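Local structure of GH26A (Muricauda sp. MAR_2010_75, 6Q75) at residues Y175-M178 with W182-W185; Y232-F237 with L247-Y252; D137-G142 with F194-K199; G222-D225 with Q230-D233. The protein probably hydrolyses glycosidic bonds in polysaccharides, most likely beta-mannans, as a family 26 glycoside hydrolase built on a (beta/alpha)8 barrel. One frame throughout, in Å; residues are numbered along the deposited sequence.

Contact 1. Residues Y175-M178 with W182-W185; sequences YHEM and WFWW
Trp-185 sets CG between its backbone N and carbonyl carbon (chi1 62°), which brings one face of the indole against Tyr-175. The ring lies between Phe-183 CB on one face and Tyr-175 CA on the other. Tyr-175 CB makes a CH-pi contact 4.0 Å from the centroid of the Trp-185 five-membered ring, and the phenol presents its edge to the same face, CD1 lying 3.8 Å from Trp-185 CD2. In its own plane the indole gives NE1 to His-176 O, 2.8 Å and fairly straight (158°). An alanine in place of Trp-185 takes this donor from His-176 O and is likely to open a gap between Tyr-175 and Phe-183. Trp-182 NE1 donates to Glu-177 OE1 at 2.9 Å, meeting the anti side of a carboxylate turned 82° from the indole plane. Water 1 joins Glu-177 O to Phe-183 N; water 2 joins Met-178 O to Trp-185 O. Glu-177 OE1 and His-176 NE2 also bond a TRS molecule, probably from the crystallisation liquor, which marks a pocket; the Trp-182 bond would help hold the carboxylate there, consistent with the acid/base glutamate that follows the fourth barrel strand in related glycosidases.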
loop_
_atom_site.group_PDB
_atom_site.type_symbol
_atom_site.label_atom_id
_atom_site.label_comp_id
_atom_site.label_asym_id
_atom_site.label_seq_id
_atom_site.Cartn_x
_atom_site.Cartn_y
_atom_site.Cartn_z
ATOM N N TYR A 175 -0.743 2.088 7.318
ATOM C CA TYR A 175 -1.644 3.133 7.823
ATOM C C TYR A 175 -2.261 3.920 6.661
ATOM O O TYR A 175 -2.233 5.153 6.621
ATOM C CB TYR A 175 -0.931 4.067 8.780
ATOM C CG TYR A 175 -0.409 3.379 10.031
ATOM C CD1 TYR A 175 -1.255 2.610 10.845
ATOM C CD2 TYR A 175 0.919 3.507 10.406
ATOM C CE1 TYR A 175 -0.773 1.976 12.004
ATOM C CE2 TYR A 175 1.404 2.888 11.579
ATOM C CZ TYR A 175 0.552 2.123 12.354
ATOM O OH TYR A 175 1.035 1.502 13.500
ATOM N N HIS A 176 -2.789 3.175 5.708
ATOM C CA HIS A 176 -3.302 3.724 4.462
ATOM C C HIS A 176 -4.624 4.470 4.685
ATOM O O HIS A 176 -5.293 4.328 5.714
ATOM C CB HIS A 176 -3.510 2.595 3.451
ATOM C CG HIS A 176 -4.487 1.576 3.940
ATOM N ND1 HIS A 176 -4.248 0.799 5.049
ATOM C CD2 HIS A 176 -5.736 1.267 3.525
ATOM C CE1 HIS A 176 -5.294 0.022 5.278
ATOM N NE2 HIS A 176 -6.209 0.281 4.356
ATOM N N GLU A 177 -4.994 5.294 3.700
ATOM C CA GLU A 177 -6.243 6.084 3.760
ATOM C C GLU A 177 -6.290 6.952 5.027
ATOM O O GLU A 177 -7.348 7.198 5.617
ATOM C CB GLU A 177 -7.473 5.170 3.643
ATOM C CG GLU A 177 -7.538 4.511 2.238
ATOM C CD GLU A 177 -8.735 3.569 2.010
ATOM O OE1 GLU A 177 -9.618 3.427 2.896
ATOM O OE2 GLU A 177 -8.809 2.990 0.902
ATOM N N MET A 178 -5.130 7.486 5.402
ATOM C CA MET A 178 -5.008 8.201 6.669
ATOM C C MET A 178 -5.689 9.559 6.646
ATOM O O MET A 178 -5.900 10.141 7.719
ATOM C CB MET A 178 -3.525 8.361 7.016
ATOM C CG MET A 178 -2.786 9.424 6.182
ATOM S SD MET A 178 -2.543 9.009 4.431
ATOM C CE MET A 178 -1.326 7.716 4.475
ATOM N N TRP A 182 -12.426 7.152 8.688
ATOM C CA TRP A 182 -12.993 5.868 9.081
ATOM C C TRP A 182 -12.059 4.983 9.902
ATOM O O TRP A 182 -12.541 4.260 10.783
ATOM C CB TRP A 182 -13.458 5.093 7.846
ATOM C CG TRP A 182 -12.573 5.167 6.630
ATOM C CD1 TRP A 182 -11.598 4.273 6.269
ATOM C CD2 TRP A 182 -12.612 6.162 5.595
ATOM N NE1 TRP A 182 -11.035 4.650 5.062
ATOM C CE2 TRP A 182 -11.633 5.808 4.637
ATOM C CE3 TRP A 182 -13.361 7.326 5.397
ATOM C CZ2 TRP A 182 -11.387 6.578 3.490
ATOM C CZ3 TRP A 182 -13.137 8.087 4.245
ATOM C CH2 TRP A 182 -12.147 7.714 3.312
ATOM N N PHE A 183 -10.757 5.014 9.653
ATOM C CA PHE A 183 -9.831 4.194 10.434
ATOM C C PHE A 183 -9.406 4.921 11.704
ATOM O O PHE A 183 -9.405 6.150 11.768
ATOM C CB PHE A 183 -8.589 3.859 9.598
ATOM C CG PHE A 183 -8.845 2.907 8.451
ATOM C CD1 PHE A 183 -9.562 1.737 8.640
ATOM C CD2 PHE A 183 -8.353 3.187 7.179
ATOM C CE1 PHE A 183 -9.773 0.855 7.584
ATOM C CE2 PHE A 183 -8.585 2.330 6.123
ATOM C CZ PHE A 183 -9.280 1.158 6.319
ATOM N N TRP A 184 -8.983 4.145 12.721
ATOM C CA TRP A 184 -8.605 4.790 13.974
ATOM C C TRP A 184 -7.404 5.712 13.803
ATOM O O TRP A 184 -7.250 6.670 14.564
ATOM C CB TRP A 184 -8.328 3.748 15.070
ATOM C CG TRP A 184 -7.162 2.823 14.840
ATOM C CD1 TRP A 184 -7.214 1.542 14.380
ATOM C CD2 TRP A 184 -5.782 3.084 15.149
ATOM N NE1 TRP A 184 -5.941 0.998 14.345
ATOM C CE2 TRP A 184 -5.051 1.925 14.820
ATOM C CE3 TRP A 184 -5.097 4.195 15.650
ATOM C CZ2 TRP A 184 -3.653 1.844 14.962
ATOM C CZ3 TRP A 184 -3.711 4.110 15.802
ATOM C CH2 TRP A 184 -3.009 2.941 15.453
ATOM N N TRP A 185 -6.539 5.442 12.836
ATOM C CA TRP A 185 -5.395 6.307 12.576
ATOM C C TRP A 185 -5.730 7.455 11.622
ATOM O O TRP A 185 -4.830 8.212 11.231
ATOM C CB TRP A 185 -4.236 5.477 12.013
ATOM C CG TRP A 185 -4.557 4.812 10.703
ATOM C CD1 TRP A 185 -4.462 5.368 9.450
ATOM C CD2 TRP A 185 -4.966 3.461 10.513
ATOM N NE1 TRP A 185 -4.831 4.447 8.492
ATOM C CE2 TRP A 185 -5.141 3.269 9.113
ATOM C CE3 TRP A 185 -5.251 2.404 11.386
ATOM C CZ2 TRP A 185 -5.556 2.062 8.581
ATOM C CZ3 TRP A 185 -5.664 1.199 10.862
ATOM C CH2 TRP A 185 -5.825 1.037 9.458
HETATM O O HOH W 1 -9.328 6.623 7.644
HETATM O O HOH W 2 -4.462 10.686 10.071
#

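Contact 2. Residues Y232-F237 with L247-Y252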
loop_
_atom_site.group_PDB
_atom_site.type_symbol
_atom_site.label_atom_id
_atom_site.label_comp_id
_atom_site.label_asym_id
_atom_site.label_seq_id
_atom_site.Cartn_x
_atom_site.Cartn_y
_atom_site.Cartn_z
ATOM N N TYR A 232 -9.719 14.172 3.855
ATOM C CA TYR A 232 -9.261 15.547 3.814
ATOM C C TYR A 232 -8.054 15.684 2.888
ATOM O O TYR A 232 -7.622 14.729 2.237
ATOM C CB TYR A 232 -9.003 16.021 5.251
ATOM C CG TYR A 232 -10.325 16.101 6.006
ATOM C CD1 TYR A 232 -11.265 17.065 5.669
ATOM C CD2 TYR A 232 -10.650 15.190 6.998
ATOM C CE1 TYR A 232 -12.489 17.140 6.325
ATOM C CE2 TYR A 232 -11.868 15.259 7.663
ATOM C CZ TYR A 232 -12.780 16.241 7.318
ATOM O OH TYR A 232 -13.999 16.327 7.962
ATOM N N ASP A 233 -7.524 16.902 2.810
ATOM C CA ASP A 233 -6.461 17.220 1.866
ATOM C C ASP A 233 -5.222 16.362 2.097
ATOM O O ASP A 233 -4.800 16.134 3.234
ATOM C CB ASP A 233 -6.068 18.691 1.986
ATOM C CG ASP A 233 -7.114 19.640 1.407
ATOM O OD1 ASP A 233 -7.862 19.246 0.488
ATOM O OD2 ASP A 233 -7.156 20.802 1.861
ATOM N N TYR A 234 -4.601 15.942 0.993
ATOM C CA TYR A 234 -3.399 15.114 1.060
ATOM C C TYR A 234 -2.330 15.739 1.945
ATOM O O TYR A 234 -1.727 15.060 2.783
ATOM C CB TYR A 234 -2.834 14.909 -0.347
ATOM C CG TYR A 234 -3.683 14.039 -1.288
ATOM C CD1 TYR A 234 -4.219 12.827 -0.862
ATOM C CD2 TYR A 234 -3.904 14.428 -2.612
ATOM C CE1 TYR A 234 -4.932 12.017 -1.726
ATOM C CE2 TYR A 234 -4.635 13.626 -3.492
ATOM C CZ TYR A 234 -5.150 12.424 -3.035
ATOM O OH TYR A 234 -5.861 11.621 -3.882
ATOM N N LYS A 235 -2.063 17.034 1.749
ATOM C CA LYS A 235 -0.896 17.655 2.376
ATOM C C LYS A 235 -0.997 17.682 3.892
ATOM O O LYS A 235 0.043 17.697 4.565
ATOM C CB LYS A 235 -0.707 19.076 1.843
ATOM C CG LYS A 235 -1.776 20.056 2.266
ATOM C CD LYS A 235 -1.418 21.463 1.835
ATOM C CE LYS A 235 -2.652 22.351 1.787
ATOM N N ASP A 236 -2.212 17.624 4.453
ATOM C CA ASP A 236 -2.380 17.693 5.903
ATOM C C ASP A 236 -1.883 16.455 6.633
ATOM O O ASP A 236 -1.844 16.454 7.874
ATOM C CB ASP A 236 -3.855 17.928 6.262
ATOM C CG ASP A 236 -4.331 19.324 5.899
ATOM O OD1 ASP A 236 -3.481 20.185 5.566
ATOM O OD2 ASP A 236 -5.552 19.579 6.014
ATOM N N PHE A 237 -1.499 15.407 5.909
ATOM C CA PHE A 237 -1.079 14.161 6.528
ATOM C C PHE A 237 0.240 13.650 5.972
ATOM O O PHE A 237 0.577 12.478 6.197
ATOM C CB PHE A 237 -2.166 13.104 6.358
ATOM C CG PHE A 237 -3.519 13.585 6.793
ATOM C CD1 PHE A 237 -4.359 14.215 5.889
ATOM C CD2 PHE A 237 -3.913 13.473 8.122
ATOM C CE1 PHE A 237 -5.593 14.682 6.291
ATOM C CE2 PHE A 237 -5.149 13.930 8.539
ATOM C CZ PHE A 237 -6.005 14.538 7.615
ATOM N N LEU A 247 4.139 8.083 -3.504
ATOM C CA LEU A 247 2.828 8.517 -3.027
ATOM C C LEU A 247 1.730 7.796 -3.794
ATOM O O LEU A 247 1.864 7.518 -4.983
ATOM C CB LEU A 247 2.633 10.043 -3.137
ATOM C CG LEU A 247 3.520 10.932 -2.247
ATOM C CD1 LEU A 247 4.957 10.990 -2.722
ATOM C CD2 LEU A 247 2.925 12.355 -2.093
ATOM N N ALA A 248 0.684 7.401 -3.087
ATOM C CA ALA A 248 -0.357 6.623 -3.725
ATOM C C ALA A 248 -1.702 7.085 -3.204
ATOM O O ALA A 248 -1.809 7.716 -2.149
ATOM C CB ALA A 248 -0.195 5.122 -3.460
ATOM N N THR A 249 -2.735 6.754 -3.959
ATOM C CA THR A 249 -4.086 7.050 -3.505
ATOM C C THR A 249 -5.020 5.933 -3.949
ATOM O O THR A 249 -4.713 5.162 -4.863
ATOM C CB THR A 249 -4.566 8.419 -4.005
ATOM O OG1 THR A 249 -5.723 8.809 -3.249
ATOM C CG2 THR A 249 -4.903 8.361 -5.465
ATOM N N ASP A 250 -6.158 5.842 -3.262
ATOM C CA ASP A 250 -7.172 4.824 -3.496
ATOM C C ASP A 250 -8.348 5.483 -4.196
ATOM O O ASP A 250 -8.864 6.498 -3.711
ATOM C CB ASP A 250 -7.633 4.173 -2.176
ATOM C CG ASP A 250 -6.511 3.366 -1.508
ATOM O OD1 ASP A 250 -5.443 3.202 -2.123
ATOM O OD2 ASP A 250 -6.694 2.888 -0.389
ATOM N N VAL A 251 -8.749 4.914 -5.335
ATOM C CA VAL A 251 -9.775 5.494 -6.204
ATOM C C VAL A 251 -10.799 4.408 -6.507
ATOM O O VAL A 251 -10.505 3.448 -7.235
ATOM C CB VAL A 251 -9.197 6.062 -7.507
ATOM C CG1 VAL A 251 -10.365 6.523 -8.426
ATOM C CG2 VAL A 251 -8.247 7.227 -7.209
ATOM N N TYR A 252 -11.992 4.531 -5.933
ATOM C CA TYR A 252 -13.078 3.628 -6.235
ATOM C C TYR A 252 -14.102 4.353 -7.107
ATOM O O TYR A 252 -14.014 5.563 -7.325
ATOM C CB TYR A 252 -13.728 3.106 -4.942
ATOM C CG TYR A 252 -12.833 2.088 -4.283
ATOM C CD1 TYR A 252 -12.913 0.747 -4.653
ATOM C CD2 TYR A 252 -11.887 2.466 -3.334
ATOM C CE1 TYR A 252 -12.076 -0.197 -4.104
ATOM C CE2 TYR A 252 -11.033 1.511 -2.766
ATOM C CZ TYR A 252 -11.144 0.184 -3.163
ATOM O OH TYR A 252 -10.341 -0.798 -2.615
#
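Tyr-234 and Thr-249 face each other with their CA atoms 9.3 Å apart, the first in a loop whose residues 235-236 form a 3-10 turn, the second in strand 246-251. The turn is closed by Asp-236 N bonding Asp-233 O at 3.2 Å and by Phe-237 N bonding Tyr-234 O at the same length. From it the Tyr-234 side chain reaches across to the strand, and its OH meets Thr-249 OG1 at 2.9 Å in a hydrogen bond that either hydroxyl could donate. The two side chains cross at about a right angle, and Thr-249 CB comes to 3.5 Å from Tyr-234 OH. OG1 sits at the edge of the phenol ring, near its plane, 3.6 Å from Tyr-234 CE1. A Thr-249 chi1 of -165° puts OG1 opposite its own backbone N, while CG2 stays 3.7 Å from Tyr-234 OH. Strand 246-251 pairs in parallel with strands 214-221 and 273-278 of the (beta/alpha)8 barrel. Tyr-234 packs on Leu-267 and Gln-263 of helix 258-268 and on Trp-218 and Ala-220 of strand 214-221, so the phenol fills the layer between sheet and helix. Thr-249 OG1 has a second, weak bond to Ala-220 O. A phenylalanine replacing Tyr-234 would probably cost the buried OG1 its tyrosine partner, with the weak bond to Ala-220 O remaining.

Contact 3. Residues D137-G142 with F194-K199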
loop_
_atom_site.group_PDB
_atom_site.type_symbol
_atom_site.label_atom_id
_atom_site.label_comp_id
_atom_site.label_asym_id
_atom_site.label_seq_id
_atom_site.Cartn_x
_atom_site.Cartn_y
_atom_site.Cartn_z
ATOM N N ASP A 137 -0.603 8.853 23.920
ATOM C CA ASP A 137 0.153 7.864 24.697
ATOM C C ASP A 137 0.854 6.859 23.797
ATOM O O ASP A 137 1.993 6.455 24.064
ATOM C CB ASP A 137 -0.756 7.128 25.682
ATOM C CG ASP A 137 -0.936 7.882 26.989
ATOM O OD1 ASP A 137 -0.367 8.989 27.133
ATOM O OD2 ASP A 137 -1.680 7.386 27.865
ATOM N N MET A 138 0.196 6.445 22.724
ATOM C CA MET A 138 0.817 5.509 21.805
ATOM C C MET A 138 2.067 6.112 21.170
ATOM O O MET A 138 2.959 5.376 20.753
ATOM C CB MET A 138 -0.200 5.172 20.705
ATOM C CG MET A 138 0.355 4.495 19.467
ATOM S SD MET A 138 -0.855 4.525 18.103
ATOM C CE MET A 138 -0.615 6.209 17.529
ATOM N N LEU A 139 2.172 7.437 21.136
ATOM C CA LEU A 139 3.325 8.109 20.558
ATOM C C LEU A 139 4.278 8.608 21.626
ATOM O O LEU A 139 5.100 9.482 21.345
ATOM C CB LEU A 139 2.878 9.274 19.680
ATOM C CG LEU A 139 1.968 8.826 18.546
ATOM C CD1 LEU A 139 1.478 10.032 17.734
ATOM C CD2 LEU A 139 2.717 7.847 17.666
ATOM N N THR A 140 4.138 8.111 22.846
ATOM C CA THR A 140 4.960 8.554 23.974
ATOM C C THR A 140 5.699 7.378 24.591
ATOM O O THR A 140 5.092 6.594 25.345
ATOM C CB THR A 140 4.099 9.236 25.029
ATOM O OG1 THR A 140 3.432 10.366 24.449
ATOM C CG2 THR A 140 4.993 9.720 26.187
ATOM N N PRO A 141 6.990 7.201 24.320
ATOM C CA PRO A 141 7.738 6.129 24.991
ATOM C C PRO A 141 7.515 6.121 26.500
ATOM O O PRO A 141 7.396 7.168 27.144
ATOM C CB PRO A 141 9.193 6.448 24.631
ATOM C CG PRO A 141 9.067 7.064 23.254
ATOM C CD PRO A 141 7.814 7.907 23.322
ATOM N N GLY A 142 7.392 4.917 27.057
ATOM C CA GLY A 142 7.172 4.732 28.473
ATOM C C GLY A 142 5.744 4.385 28.855
ATOM O O GLY A 142 5.529 3.832 29.942
ATOM N N PHE A 194 -0.862 12.322 12.544
ATOM C CA PHE A 194 -0.455 11.173 11.745
ATOM C C PHE A 194 1.036 11.191 11.452
ATOM O O PHE A 194 1.681 10.137 11.451
ATOM C CB PHE A 194 -1.223 11.136 10.423
ATOM C CG PHE A 194 -0.865 9.955 9.580
ATOM C CD1 PHE A 194 -1.403 8.709 9.865
ATOM C CD2 PHE A 194 0.050 10.069 8.543
ATOM C CE1 PHE A 194 -1.072 7.590 9.085
ATOM C CE2 PHE A 194 0.404 8.959 7.765
ATOM C CZ PHE A 194 -0.152 7.728 8.040
ATOM N N VAL A 195 1.592 12.368 11.158
ATOM C CA VAL A 195 2.983 12.380 10.696
ATOM C C VAL A 195 3.898 11.845 11.785
ATOM O O VAL A 195 4.963 11.290 11.489
ATOM C CB VAL A 195 3.432 13.778 10.223
ATOM C CG1 VAL A 195 2.584 14.231 9.023
ATOM C CG2 VAL A 195 3.419 14.786 11.357
ATOM N N LYS A 196 3.491 11.978 13.053
ATOM C CA LYS A 196 4.322 11.466 14.138
ATOM C C LYS A 196 4.204 9.948 14.255
ATOM O O LYS A 196 5.194 9.276 14.585
ATOM C CB LYS A 196 3.945 12.154 15.454
ATOM C CG LYS A 196 4.887 11.799 16.615
ATOM C CD LYS A 196 4.450 12.419 17.930
ATOM C CE LYS A 196 5.652 12.567 18.881
ATOM N NZ LYS A 196 5.395 13.466 20.054
ATOM N N LEU A 197 3.015 9.394 13.982
ATOM C CA LEU A 197 2.879 7.945 13.890
ATOM C C LEU A 197 3.723 7.388 12.746
ATOM O O LEU A 197 4.411 6.374 12.907
ATOM C CB LEU A 197 1.404 7.552 13.710
ATOM C CG LEU A 197 1.137 6.069 13.401
ATOM C CD1 LEU A 197 1.687 5.209 14.559
ATOM C CD2 LEU A 197 -0.379 5.773 13.184
ATOM N N TRP A 198 3.665 8.024 11.573
ATOM C CA TRP A 198 4.449 7.553 10.436
ATOM C C TRP A 198 5.932 7.500 10.782
ATOM O O TRP A 198 6.616 6.495 10.527
ATOM C CB TRP A 198 4.214 8.473 9.243
ATOM C CG TRP A 198 4.904 8.033 7.987
ATOM C CD1 TRP A 198 6.185 8.311 7.596
ATOM C CD2 TRP A 198 4.333 7.231 6.954
ATOM N NE1 TRP A 198 6.439 7.730 6.367
ATOM C CE2 TRP A 198 5.316 7.062 5.958
ATOM C CE3 TRP A 198 3.080 6.632 6.778
ATOM C CZ2 TRP A 198 5.083 6.326 4.797
ATOM C CZ3 TRP A 198 2.857 5.893 5.626
ATOM C CH2 TRP A 198 3.857 5.739 4.662
ATOM N N LYS A 199 6.448 8.575 11.381
ATOM C CA LYS A 199 7.875 8.624 11.689
ATOM C C LYS A 199 8.254 7.621 12.768
ATOM O O LYS A 199 9.360 7.065 12.736
ATOM C CB LYS A 199 8.265 10.034 12.114
ATOM C CG LYS A 199 8.071 11.092 11.026
ATOM C CD LYS A 199 8.241 12.458 11.647
ATOM C CE LYS A 199 7.542 13.563 10.884
ATOM N NZ LYS A 199 7.647 14.811 11.709
#
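Apolar touches between Leu-139 and the helix residues Lys-196 and Leu-197 make up most of the contact. Leu-139 directs its two methyls at different neighbours: CD2 presses on the helix backbone at Leu-197 CA, 3.8 Å away, while CD1 lies 3.8 Å from Lys-196 CD. Lys-196, with CG opposite its backbone N (chi1 -173°) and an extended chain, slides antiparallel along Leu-139, so methylene carbons rather than the ammonium do the touching. Met-138 adds its terminal methyl: the chain bends at chi3 (79°), bringing CE to 3.9 Å from Leu-197 CD1. Trp-149 of helix 144-165 packs against both Met-138 and Leu-197 and so joins the two sides. Polar bonds serve each segment separately. Thr-140 N donates to Asp-137 O at 3.0 Å, where Leu-139 has already left helical geometry. Thr-140 OG1 bonds back to Asp-136 O, and Thr-143 OG1 bonds Asp-137 O. In the helix, Trp-198 N meets Phe-194 O at 2.9 Å. The Lys-196 ammonium has a long, weak ion pair with Asp-192. The end of helix 132-138, a short helix in the connection after strand 104-108, is thereby packed against helix 194-208, which follows the fourth strand and is one of the helices around the (beta/alpha)8 barrel.

Contact 4. Residues G222-D225 with Q230-D233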
loop_
_atom_site.group_PDB
_atom_site.type_symbol
_atom_site.label_atom_id
_atom_site.label_comp_id
_atom_site.label_asym_id
_atom_site.label_seq_id
_atom_site.Cartn_x
_atom_site.Cartn_y
_atom_site.Cartn_z
ATOM N N GLY A 222 -8.585 9.272 -2.115
ATOM C CA GLY A 222 -9.102 10.430 -2.806
ATOM C C GLY A 222 -9.940 11.306 -1.883
ATOM O O GLY A 222 -10.800 10.808 -1.144
ATOM N N PRO A 223 -9.698 12.619 -1.883
ATOM C CA PRO A 223 -10.421 13.498 -0.950
ATOM C C PRO A 223 -11.899 13.620 -1.292
ATOM O O PRO A 223 -12.294 13.556 -2.456
ATOM C CB PRO A 223 -9.721 14.850 -1.106
ATOM C CG PRO A 223 -8.346 14.512 -1.728
ATOM C CD PRO A 223 -8.645 13.339 -2.628
ATOM N N ARG A 224 -12.718 13.832 -0.258
ATOM C CA ARG A 224 -14.146 14.046 -0.482
ATOM C C ARG A 224 -14.752 14.681 0.757
ATOM O O ARG A 224 -14.276 14.453 1.865
ATOM C CB ARG A 224 -14.871 12.730 -0.792
ATOM C CG ARG A 224 -14.850 11.754 0.369
ATOM C CD ARG A 224 -14.704 10.364 -0.125
ATOM N NE ARG A 224 -15.070 9.355 0.863
ATOM C CZ ARG A 224 -14.872 8.062 0.665
ATOM N NH1 ARG A 224 -14.310 7.667 -0.469
ATOM N NH2 ARG A 224 -15.222 7.171 1.582
ATOM N N ASP A 225 -15.841 15.427 0.592
ATOM C CA ASP A 225 -16.476 16.031 1.754
ATOM C C ASP A 225 -17.891 15.506 1.857
ATOM O O ASP A 225 -18.837 16.255 1.723
ATOM C CB ASP A 225 -16.449 17.548 1.707
ATOM C CG ASP A 225 -16.825 18.168 3.050
ATOM O OD1 ASP A 225 -17.173 17.424 4.005
ATOM O OD2 ASP A 225 -16.796 19.403 3.164
ATOM N N GLN A 230 -15.790 11.742 5.260
ATOM C CA GLN A 230 -14.857 12.678 4.646
ATOM C C GLN A 230 -13.447 12.102 4.527
ATOM O O GLN A 230 -12.999 11.257 5.323
ATOM C CB GLN A 230 -14.792 13.990 5.445
ATOM C CG GLN A 230 -16.142 14.682 5.656
ATOM C CD GLN A 230 -16.837 14.266 6.963
ATOM O OE1 GLN A 230 -16.562 13.201 7.539
ATOM N NE2 GLN A 230 -17.735 15.113 7.431
ATOM N N ALA A 231 -12.737 12.604 3.529
ATOM C CA ALA A 231 -11.301 12.404 3.410
ATOM C C ALA A 231 -10.689 13.746 3.049
ATOM O O ALA A 231 -11.086 14.386 2.062
ATOM C CB ALA A 231 -10.945 11.325 2.382
ATOM N N TYR A 232 -9.719 14.172 3.855
ATOM C CA TYR A 232 -9.261 15.547 3.814
ATOM C C TYR A 232 -8.054 15.684 2.888
ATOM O O TYR A 232 -7.622 14.729 2.237
ATOM C CB TYR A 232 -9.003 16.021 5.251
ATOM C CG TYR A 232 -10.325 16.101 6.006
ATOM C CD1 TYR A 232 -11.265 17.065 5.669
ATOM C CD2 TYR A 232 -10.650 15.190 6.998
ATOM C CE1 TYR A 232 -12.489 17.140 6.325
ATOM C CE2 TYR A 232 -11.868 15.259 7.663
ATOM C CZ TYR A 232 -12.780 16.241 7.318
ATOM O OH TYR A 232 -13.999 16.327 7.962
ATOM N N ASP A 233 -7.524 16.902 2.810
ATOM C CA ASP A 233 -6.461 17.220 1.866
ATOM C C ASP A 233 -5.222 16.362 2.097
ATOM O O ASP A 233 -4.800 16.134 3.234
ATOM C CB ASP A 233 -6.068 18.691 1.986
ATOM C CG ASP A 233 -7.114 19.640 1.407
ATOM O OD1 ASP A 233 -7.862 19.246 0.488
ATOM O OD2 ASP A 233 -7.156 20.802 1.861
#
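Arg-224 O is gripped twice by the facing segment: Ala-231 N donates to it at 2.9 Å (165° at the hydrogen), and Gln-230 CA adds a weaker CA-H...O contact at 3.3 Å. With the reverse bond from Arg-224 N to Ala-231 O, also 2.9 Å (154°), this makes one antiparallel hydrogen-bonded bridge, Arg-224 with Ala-231, across the neck of a loop after strand 214-221 of the (beta/alpha)8 barrel. The two acceptors of the bridge, Arg-224 O and Ala-231 O, lie 3.2 Å apart without bonding each other. Beside the bridge, Pro-223 CB approaches Ala-231 O to 3.5 Å, and Ala-231 CB sits 3.6 Å from Gly-222 O. Pro-223 also packs on Asp-260 and Gln-263 of helix 258-268. The Arg-224 chain bends at chi2, and NH2 forms a salt bridge with Asp-229, a residue of the same loop, while the side chain also packs on Trp-182. Tyr-232 continues the returning segment, bonding Asn-179 through its backbone and lying near Lys-189 in a cation-pi pair. At the far end Asp-225 and Gln-230 pass at an angle, their carboxylate and amide planes 36° apart; Asp-225 OD1 lies 3.4 Å from Gln-230 CG, but 4.2 Å from Gln-230 NE2.

In the fold
Following the chain from the N terminus, contact 3 opens first at 137-142 and closes at 194-199, spanning helix 144-165 and strand 170-173. Contact 1 lies wholly within that span, closing a short turn within the loop between strand 170-173 and helix 194-208; Tyr-175 and Met-178 rest on Phe-194. After strand 214-221, contact 4 closes a short loop, and contact 2 begins on the shared residues 232-233 and ends on strand 246-251. None cross. In space contact 1 meets both later ones: Trp-182 packs on Ala-231, Met-178 on Phe-237, and the Glu-177 carboxylate lies close to that of Asp-250. Contacts 3 and 4 stay about 9 Å apart at their nearest atoms.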